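Local coordinates for uncharacterized protein (Methanosarcina mazei, PDB 3R6A), which is of unknown function but belongs to the glyoxalase/bleomycin resistance protein/dioxygenase superfamily, whose members are built from paired beta-alpha-beta-beta-beta modules, at residues Ile5-Arg11 with Thr67-Val73; Leu76-Lys80 with Gly100-Thr104. All coordinates share one frame. Numbering follows the deposited sequence.

Contact 1: Ile5-Arg11 with Thr67-Val73; sequences ILQILSR and TQATFLV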
# COMPACT_ATOMS: atom_id res chain seq x y z
N ILE B 5 14.00 -5.03 4.48
CA ILE B 5 12.63 -5.02 3.98
C ILE B 5 12.73 -5.69 2.61
O ILE B 5 13.48 -5.23 1.75
CB ILE B 5 12.10 -3.58 3.78
CG1 ILE B 5 12.09 -2.83 5.11
CG2 ILE B 5 10.70 -3.61 3.15
CD1 ILE B 5 11.05 -3.30 6.08
N LEU B 6 11.99 -6.78 2.42
CA LEU B 6 12.03 -7.51 1.16
C LEU B 6 10.99 -6.96 0.18
O LEU B 6 11.26 -6.83 -1.02
CB LEU B 6 11.78 -9.00 1.41
CG LEU B 6 12.83 -9.70 2.26
CD1 LEU B 6 12.41 -11.15 2.50
CD2 LEU B 6 14.19 -9.65 1.57
N GLN B 7 9.81 -6.63 0.69
CA GLN B 7 8.74 -6.09 -0.14
C GLN B 7 7.81 -5.26 0.71
O GLN B 7 7.62 -5.54 1.90
CB GLN B 7 7.88 -7.19 -0.77
CG GLN B 7 8.48 -7.99 -1.89
CD GLN B 7 7.43 -8.85 -2.56
OE1 GLN B 7 6.72 -9.61 -1.91
NE2 GLN B 7 7.32 -8.72 -3.88
N ILE B 8 7.21 -4.24 0.09
CA ILE B 8 6.23 -3.41 0.77
C ILE B 8 4.95 -3.71 -0.00
O ILE B 8 4.86 -3.42 -1.20
CB ILE B 8 6.57 -1.92 0.68
CG1 ILE B 8 7.88 -1.66 1.43
CG2 ILE B 8 5.43 -1.08 1.26
CD1 ILE B 8 8.33 -0.19 1.44
N LEU B 9 3.99 -4.32 0.67
CA LEU B 9 2.74 -4.70 0.03
C LEU B 9 1.59 -3.76 0.33
O LEU B 9 1.31 -3.46 1.49
CB LEU B 9 2.37 -6.13 0.46
CG LEU B 9 3.49 -7.15 0.23
CD1 LEU B 9 3.11 -8.48 0.86
CD2 LEU B 9 3.73 -7.32 -1.27
N SER B 10 0.94 -3.29 -0.73
CA SER B 10 -0.20 -2.39 -0.60
C SER B 10 -1.45 -3.24 -0.45
O SER B 10 -1.61 -4.25 -1.14
CB SER B 10 -0.32 -1.50 -1.84
OG SER B 10 0.87 -0.75 -2.01
N ARG B 11 -2.35 -2.81 0.43
CA ARG B 11 -3.56 -3.56 0.73
C ARG B 11 -4.83 -3.01 0.11
O ARG B 11 -5.11 -1.82 0.21
CB ARG B 11 -3.73 -3.63 2.24
CG ARG B 11 -2.57 -4.29 2.98
CD ARG B 11 -2.49 -3.80 4.42
NE ARG B 11 -3.61 -4.25 5.26
CZ ARG B 11 -3.65 -5.40 5.92
NH1 ARG B 11 -2.63 -6.25 5.85
NH2 ARG B 11 -4.70 -5.70 6.68
N THR B 67 -4.93 -1.45 9.17
CA THR B 67 -3.52 -1.62 8.84
C THR B 67 -3.24 -0.93 7.51
O THR B 67 -3.85 -1.26 6.49
CB THR B 67 -3.16 -3.12 8.74
OG1 THR B 67 -3.38 -3.75 10.01
CG2 THR B 67 -1.70 -3.30 8.34
N GLN B 68 -2.31 0.03 7.53
CA GLN B 68 -1.95 0.81 6.35
C GLN B 68 -1.27 0.02 5.24
O GLN B 68 -1.55 0.21 4.05
CB GLN B 68 -1.04 1.97 6.75
CG GLN B 68 -1.55 2.82 7.91
CD GLN B 68 -2.86 3.50 7.60
OE1 GLN B 68 -2.98 4.20 6.59
NE2 GLN B 68 -3.86 3.30 8.46
N ALA B 69 -0.35 -0.86 5.62
CA ALA B 69 0.39 -1.66 4.65
C ALA B 69 1.06 -2.84 5.32
O ALA B 69 1.07 -2.95 6.54
CB ALA B 69 1.45 -0.79 3.97
N THR B 70 1.62 -3.73 4.50
CA THR B 70 2.30 -4.92 5.00
C THR B 70 3.74 -4.92 4.52
O THR B 70 4.02 -4.73 3.33
CB THR B 70 1.57 -6.18 4.51
OG1 THR B 70 0.28 -6.24 5.11
CG2 THR B 70 2.36 -7.44 4.85
N PHE B 71 4.67 -5.10 5.46
CA PHE B 71 6.08 -5.14 5.14
C PHE B 71 6.58 -6.57 5.26
O PHE B 71 6.53 -7.14 6.35
CB PHE B 71 6.91 -4.29 6.12
CG PHE B 71 6.70 -2.80 6.01
CD1 PHE B 71 5.79 -2.26 5.11
CD2 PHE B 71 7.42 -1.94 6.84
CE1 PHE B 71 5.60 -0.88 5.04
CE2 PHE B 71 7.24 -0.56 6.77
CZ PHE B 71 6.32 -0.03 5.87
N LEU B 72 7.03 -7.14 4.15
CA LEU B 72 7.59 -8.49 4.18
C LEU B 72 9.06 -8.25 4.54
O LEU B 72 9.76 -7.49 3.87
CB LEU B 72 7.47 -9.14 2.79
CG LEU B 72 8.08 -10.53 2.58
CD1 LEU B 72 7.51 -11.54 3.58
CD2 LEU B 72 7.79 -10.97 1.15
N VAL B 73 9.52 -8.89 5.62
CA VAL B 73 10.89 -8.69 6.08
C VAL B 73 11.67 -9.99 6.25
O VAL B 73 11.09 -11.08 6.29
CB VAL B 73 10.91 -7.93 7.43
CG1 VAL B 73 10.15 -6.62 7.30
CG2 VAL B 73 10.27 -8.78 8.53
O HOH W 1 -1.66 -0.29 1.55

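Contact 2: Leu76-Lys80 with Gly100-Thr104; sequences LDKFK and GRNMT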
# COMPACT_ATOMS: atom_id res chain seq x y z
N LEU B 76 11.73 -10.76 11.72
CA LEU B 76 10.82 -10.00 12.59
C LEU B 76 11.53 -9.50 13.84
O LEU B 76 11.36 -8.36 14.25
CB LEU B 76 9.64 -10.85 13.06
CG LEU B 76 8.39 -11.09 12.22
CD1 LEU B 76 7.31 -11.66 13.14
CD2 LEU B 76 7.91 -9.80 11.58
N ASP B 77 12.32 -10.38 14.45
CA ASP B 77 13.03 -10.04 15.68
C ASP B 77 13.90 -8.80 15.57
O ASP B 77 13.91 -7.96 16.48
CB ASP B 77 13.85 -11.24 16.15
CG ASP B 77 13.01 -12.49 16.29
OD1 ASP B 77 11.95 -12.41 16.95
OD2 ASP B 77 13.40 -13.54 15.75
N LYS B 78 14.65 -8.67 14.48
CA LYS B 78 15.51 -7.51 14.29
C LYS B 78 14.68 -6.23 14.23
O LYS B 78 15.04 -5.21 14.83
CB LYS B 78 16.32 -7.67 13.00
CG LYS B 78 17.82 -7.86 13.23
CD LYS B 78 18.11 -9.08 14.09
CE LYS B 78 17.80 -10.38 13.36
NZ LYS B 78 18.11 -11.57 14.19
N PHE B 79 13.57 -6.29 13.51
CA PHE B 79 12.68 -5.13 13.38
C PHE B 79 11.97 -4.82 14.69
O PHE B 79 11.78 -3.66 15.04
CB PHE B 79 11.65 -5.37 12.27
CG PHE B 79 12.17 -5.07 10.89
CD1 PHE B 79 12.19 -3.76 10.41
CD2 PHE B 79 12.70 -6.08 10.09
CE1 PHE B 79 12.71 -3.46 9.16
CE2 PHE B 79 13.23 -5.79 8.83
CZ PHE B 79 13.24 -4.48 8.37
N LYS B 80 11.59 -5.86 15.42
CA LYS B 80 10.91 -5.67 16.69
C LYS B 80 11.78 -4.84 17.62
O LYS B 80 11.31 -3.89 18.25
CB LYS B 80 10.60 -7.03 17.33
CG LYS B 80 9.81 -6.95 18.63
CD LYS B 80 9.42 -8.35 19.10
CE LYS B 80 8.63 -8.30 20.41
NZ LYS B 80 9.46 -7.78 21.53
N GLY B 100 4.51 -18.41 8.23
CA GLY B 100 5.69 -17.99 8.97
C GLY B 100 5.34 -17.33 10.29
O GLY B 100 4.79 -17.97 11.18
N ARG B 101 5.65 -16.04 10.41
CA ARG B 101 5.35 -15.30 11.64
C ARG B 101 4.98 -13.87 11.29
O ARG B 101 5.53 -13.30 10.36
CB ARG B 101 6.56 -15.27 12.56
CG ARG B 101 7.04 -16.61 13.07
CD ARG B 101 8.44 -16.47 13.65
NE ARG B 101 8.49 -15.56 14.79
CZ ARG B 101 9.53 -14.78 15.08
NH1 ARG B 101 10.61 -14.80 14.32
NH2 ARG B 101 9.50 -14.00 16.15
N ASN B 102 4.04 -13.29 12.03
CA ASN B 102 3.65 -11.91 11.78
C ASN B 102 3.53 -11.15 13.09
O ASN B 102 3.52 -11.75 14.17
CB ASN B 102 2.28 -11.79 11.09
CG ASN B 102 2.11 -12.73 9.91
OD1 ASN B 102 3.05 -13.01 9.17
ND2 ASN B 102 0.88 -13.20 9.72
N MSE B 103 3.43 -9.83 12.97
CA MSE B 103 3.22 -8.95 14.11
C MSE B 103 2.65 -7.66 13.54
O MSE B 103 2.91 -7.32 12.39
CB MSE B 103 4.51 -8.67 14.88
CG MSE B 103 5.56 -7.88 14.13
SE MSE B 103 7.07 -7.49 15.29
CE MSE B 103 8.13 -6.45 14.04
N THR B 104 1.84 -6.98 14.33
CA THR B 104 1.25 -5.72 13.90
C THR B 104 1.83 -4.66 14.81
O THR B 104 1.91 -4.84 16.02
CB THR B 104 -0.28 -5.76 13.99
OG1 THR B 104 -0.77 -6.77 13.09
CG2 THR B 104 -0.88 -4.42 13.58

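Contact 1: Ile5-Arg11 with Thr67-Val73
An antiparallel strand pair carrying a classic beta bulge joins 5-11 to 69-73 in the middle of the sheet of this glyoxalase-superfamily fold. Leu6 and Gln7 both face Leu72: Leu6 N and Gln7 N donate to Leu72 O at 2.8 and 3.3 Å, and Leu72 N returns a bond to Gln7 O at 2.8 Å. Beyond the bulge the register is regular, with Leu9 N to Thr70 O at 2.7 Å and Thr70 N to Leu9 O at 3.0 Å. On the face of Ile5, Ile8, Phe71 and Val73, Ile5 CD1 packs on Val73 CG1 (3.6 Å) and Ile8 CG2 on Phe71 CE1 (3.8 Å). At the far end a water accepts from Arg11 N (2.8 Å) and donates to Gln68 O (2.6 Å), while the Arg11 guanidinium reaches Phe64 O and Glu114, which also bonds Thr70. Sheet bonding thus gives way to a water and to the salt bridge and hydrogen bonds of the buried Arg11 where the strands part.

Contact 2: Leu76-Lys80 with Gly100-Thr104
Leu76 lies over the strand with its CD1 methyl against the Arg101 backbone and side chain, 3.7 Å from Arg101 O and 3.7 Å from Arg101 CB, and its CB sits over one face of the Arg101 guanidinium. Its other methyl, Leu76 CD2, meets Met103 CG at 4.0 Å. Met103, modelled as selenomethionine, extends from the strand toward the first turn of the helix; its CE ends 3.8 Å from Leu76 O and 4.1 Å from Phe79 CB, and its SE lies 4.1 Å from Lys80 CB. Arg101 and Met103, two apart on the strand, both point toward the helix, whereas the intervening Asn102 points away. This is helix-on-sheet packing within one beta-alpha-beta-beta-beta module of the glyoxalase fold: helix 76-84 lies along the sheet, on the face that carries Tyr115 of strand 112-118, which Leu76 and Met103 also touch. The two short axes are 10.1 Å apart and inclined by 19°, so helix and strand run nearly alongside. At the exposed margin a salt bridge spans the gap, Arg101 NH2 donating to Asp77 OD1 at 3.0 Å with nearly linear geometry, and Arg101 NH1 adding a weak 3.4 Å bond to Asp77 OD2. Lys80 turns its amine instead to Glu84, one turn further along the helix.

From the N terminus, strand 5-14 opens the chain, which passes through helix 17-27 and strands 34-35, 44-48 and 51-55 before strand 69-73 returns beside it; contact 1 closes this long excursion across 55 intervening residues. Contact 2 then opens just after it, on helix 76-84, and closes a shorter loop of 19 residues through strand 89-97 to strand 100-106. The contacts therefore follow in series, neither nesting nor crossing. Contact 1 joins the first strands of the two beta-alpha-beta-beta-beta modules, while contact 2 packs the second module's helix on that module's strand 100-106 of the shared sheet. Phe79 bridges them, its CZ 3.4 Å from Ile5 CD1 and its CE2 3.5 Å from Val73 CB.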